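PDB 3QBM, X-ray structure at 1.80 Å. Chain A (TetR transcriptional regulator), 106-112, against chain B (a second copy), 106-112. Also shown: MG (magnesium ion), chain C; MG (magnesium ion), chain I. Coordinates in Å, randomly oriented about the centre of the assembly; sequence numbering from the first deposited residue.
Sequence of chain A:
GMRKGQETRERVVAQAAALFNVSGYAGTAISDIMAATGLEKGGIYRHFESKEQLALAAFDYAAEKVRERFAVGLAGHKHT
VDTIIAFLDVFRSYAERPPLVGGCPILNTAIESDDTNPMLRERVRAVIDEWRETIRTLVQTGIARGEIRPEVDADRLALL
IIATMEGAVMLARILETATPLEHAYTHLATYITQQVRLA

Chain A 106-112: ILNTAIE
Chain B, residues 106-112: ILNTAIE

Two copies of the same helical segment, residues 106 to 112 in chains A and B, cross with their N-to-C directions 123° apart and their axes 9.6 Å from each other at closest approach. Both segments lie inside longer helices and keep helical backbone angles throughout, with phi from -55° to -73° and psi from -30° to -53°. Within each, the amide N of Ala A110 or Ala B110 reaches the O of Ile A106 or Ile B106 of its own chain at 2.9 Å. The next bonds along each helix are longer: Ile A111 N to Leu A107 O is 3.2 Å and Ile B111 N to Leu B107 O is 3.3 Å, while the bonds from Glu A112 N to Asn A108 O and from Glu B112 N to Asn B108 O are weak, both 3.4 Å.

The register is reciprocal. Asn A108 CA lies 6.0 Å from Ile B111 CA, and Ile A111 CA lies 6.0 Å from Asn B108 CA, so the two halves of the contact repeat each other closely.

The bumps are Ile A111 and Ile B111. In each the CA-to-CB bond points toward the partner, and each has by far the largest covered area on its side, 91 Å² for Ile A111 and 87 Å² for Ile B111, out of 290 Å² for the whole contact. Both use chi1 m (-86° and -88°) and chi2 p (48° and 47°). The two bumps meet in the middle, Ile A111 CG1 standing 4.0 Å from Ile B111 CG1.

Ile A111 sits in a hollow framed by Leu B107 and Asn B108, and Ile B111 in one framed by Leu A107 and Asn A108. The CA-to-CB bonds of these four residues run sideways, but the ends of the side chains come nearer the partner. Leu A107 and Leu B107 are t at chi1 and p at chi2, which sets Leu B107 CG 4.0 Å from Ile A111 CG1 and Leu A107 CG 4.2 Å from Ile B111 CD1. Asn A108 and Asn B108 are m at chi1, with chi2 of -11° and -18°. Asn B108 OD1 comes within 3.6 Å of Ile A111 CG1, and Asn A108 OD1 within 3.7 Å of Ile B111 CG2. These are packing contacts; no hydrogen bond crosses between the segments.

The asparagine oxygens are nevertheless satisfied. Water 3 donates to Asn B108 OD1 at 2.7 Å and its O binds the chain C magnesium MG at 2.1 Å, while that MG takes Ile A111 O at 2.0 Å. The other half reads the same: water 1 donates to Asn A108 OD1 at 2.7 Å and its O sits 2.1 Å from the chain I magnesium MG, which Ile B111 O binds at 2.0 Å. Each isoleucine thus packs with its side chain while its carbonyl joins the partner's asparagine through metal and water.

The CA-to-CB bonds of Thr A109 and Thr B109 point away from the partner, and neither residue makes a contact across it. The rule is compact: one isoleucine per helix, met by the partner's leucine, asparagine and matching isoleucine.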

# COMPACT_ATOMS: atom_id res chain seq x y z
N ILE A 106 -2.64 -8.50 3.36
CA ILE A 106 -3.66 -7.99 2.45
C ILE A 106 -3.02 -6.90 1.57
O ILE A 106 -3.09 -6.95 0.32
CB ILE A 106 -4.90 -7.47 3.22
CG1 ILE A 106 -5.39 -8.50 4.25
CG2 ILE A 106 -6.07 -7.13 2.26
CD1 ILE A 106 -5.69 -9.87 3.68
N LEU A 107 -2.39 -5.92 2.22
CA LEU A 107 -1.62 -4.87 1.55
C LEU A 107 -0.51 -5.48 0.69
O LEU A 107 -0.36 -5.14 -0.49
CB LEU A 107 -1.01 -3.90 2.58
CG LEU A 107 -0.02 -2.83 2.15
CD1 LEU A 107 -0.65 -1.86 1.14
CD2 LEU A 107 0.60 -2.06 3.36
N ASN A 108 0.30 -6.34 1.28
CA ASN A 108 1.43 -6.89 0.55
C ASN A 108 0.98 -7.70 -0.70
O ASN A 108 1.59 -7.59 -1.78
CB ASN A 108 2.28 -7.76 1.46
CG ASN A 108 3.01 -6.97 2.54
OD1 ASN A 108 3.07 -5.73 2.52
ND2 ASN A 108 3.56 -7.70 3.51
N THR A 109 -0.07 -8.52 -0.57
CA THR A 109 -0.57 -9.33 -1.67
C THR A 109 -1.28 -8.45 -2.69
O THR A 109 -1.20 -8.74 -3.88
CB THR A 109 -1.48 -10.47 -1.20
OG1 THR A 109 -0.79 -11.29 -0.23
CG2 THR A 109 -1.99 -11.32 -2.38
N ALA A 110 -1.89 -7.34 -2.26
CA ALA A 110 -2.53 -6.42 -3.18
C ALA A 110 -1.53 -5.88 -4.18
O ALA A 110 -1.82 -5.88 -5.36
CB ALA A 110 -3.18 -5.23 -2.44
N ILE A 111 -0.40 -5.35 -3.69
CA ILE A 111 0.58 -4.75 -4.57
C ILE A 111 1.13 -5.75 -5.59
O ILE A 111 1.32 -5.42 -6.76
CB ILE A 111 1.72 -4.05 -3.79
CG1 ILE A 111 1.32 -2.61 -3.42
CG2 ILE A 111 3.01 -3.97 -4.60
CD1 ILE A 111 -0.00 -2.46 -2.83
N GLU A 112 1.38 -6.99 -5.17
CA GLU A 112 1.89 -7.99 -6.11
C GLU A 112 0.84 -8.48 -7.10
O GLU A 112 1.11 -8.58 -8.31
CB GLU A 112 2.46 -9.20 -5.38
CG GLU A 112 3.14 -10.18 -6.39
CD GLU A 112 4.17 -11.12 -5.78
OE1 GLU A 112 4.21 -11.25 -4.55
OE2 GLU A 112 4.97 -11.71 -6.55
N ILE B 106 6.42 4.19 -5.98
CA ILE B 106 6.88 4.42 -4.62
C ILE B 106 6.18 3.42 -3.67
O ILE B 106 6.83 2.71 -2.89
CB ILE B 106 6.66 5.89 -4.16
CG1 ILE B 106 7.13 6.89 -5.24
CG2 ILE B 106 7.32 6.14 -2.79
CD1 ILE B 106 8.56 6.70 -5.85
N LEU B 107 4.87 3.34 -3.78
CA LEU B 107 4.07 2.34 -3.04
C LEU B 107 4.52 0.93 -3.41
O LEU B 107 4.74 0.10 -2.53
CB LEU B 107 2.57 2.50 -3.39
CG LEU B 107 1.61 1.40 -2.98
CD1 LEU B 107 1.64 1.19 -1.46
CD2 LEU B 107 0.20 1.75 -3.49
N ASN B 108 4.65 0.66 -4.70
CA ASN B 108 4.98 -0.72 -5.13
C ASN B 108 6.34 -1.17 -4.61
O ASN B 108 6.50 -2.30 -4.10
CB ASN B 108 4.86 -0.90 -6.65
CG ASN B 108 3.44 -0.74 -7.15
OD1 ASN B 108 2.45 -0.83 -6.38
ND2 ASN B 108 3.30 -0.47 -8.43
N THR B 109 7.32 -0.28 -4.70
CA THR B 109 8.67 -0.63 -4.30
C THR B 109 8.77 -0.70 -2.78
O THR B 109 9.53 -1.49 -2.23
CB THR B 109 9.72 0.36 -4.88
OG1 THR B 109 9.59 0.40 -6.30
CG2 THR B 109 11.11 -0.07 -4.55
N ALA B 110 8.00 0.14 -2.10
CA ALA B 110 7.94 0.14 -0.64
C ALA B 110 7.59 -1.26 -0.10
O ALA B 110 8.25 -1.78 0.80
CB ALA B 110 6.93 1.20 -0.15
N ILE B 111 6.57 -1.88 -0.67
CA ILE B 111 6.10 -3.19 -0.22
C ILE B 111 7.16 -4.25 -0.43
O ILE B 111 7.40 -5.07 0.47
CB ILE B 111 4.76 -3.60 -0.89
CG1 ILE B 111 3.56 -3.09 -0.11
CG2 ILE B 111 4.56 -5.13 -0.86
CD1 ILE B 111 3.57 -1.68 0.32
N GLU B 112 7.81 -4.23 -1.59
CA GLU B 112 8.85 -5.20 -1.88
C GLU B 112 10.10 -5.02 -1.06
O GLU B 112 10.56 -5.95 -0.43
CB GLU B 112 9.19 -5.21 -3.36
CG GLU B 112 10.29 -6.25 -3.68
CD GLU B 112 10.29 -6.67 -5.11
OE1 GLU B 112 9.82 -5.86 -5.93
OE2 GLU B 112 10.73 -7.81 -5.39
MG MG C . 1.15 -4.35 -8.47
MG MG I . 7.36 -6.00 2.29
O HOH W 1 5.66 -4.96 2.91
O HOH W 2 1.32 -6.26 -9.69
O HOH W 3 0.69 -2.63 -7.41
O HOH W 4 3.09 -3.93 -8.40
O HOH W 5 0.86 -3.36 -10.34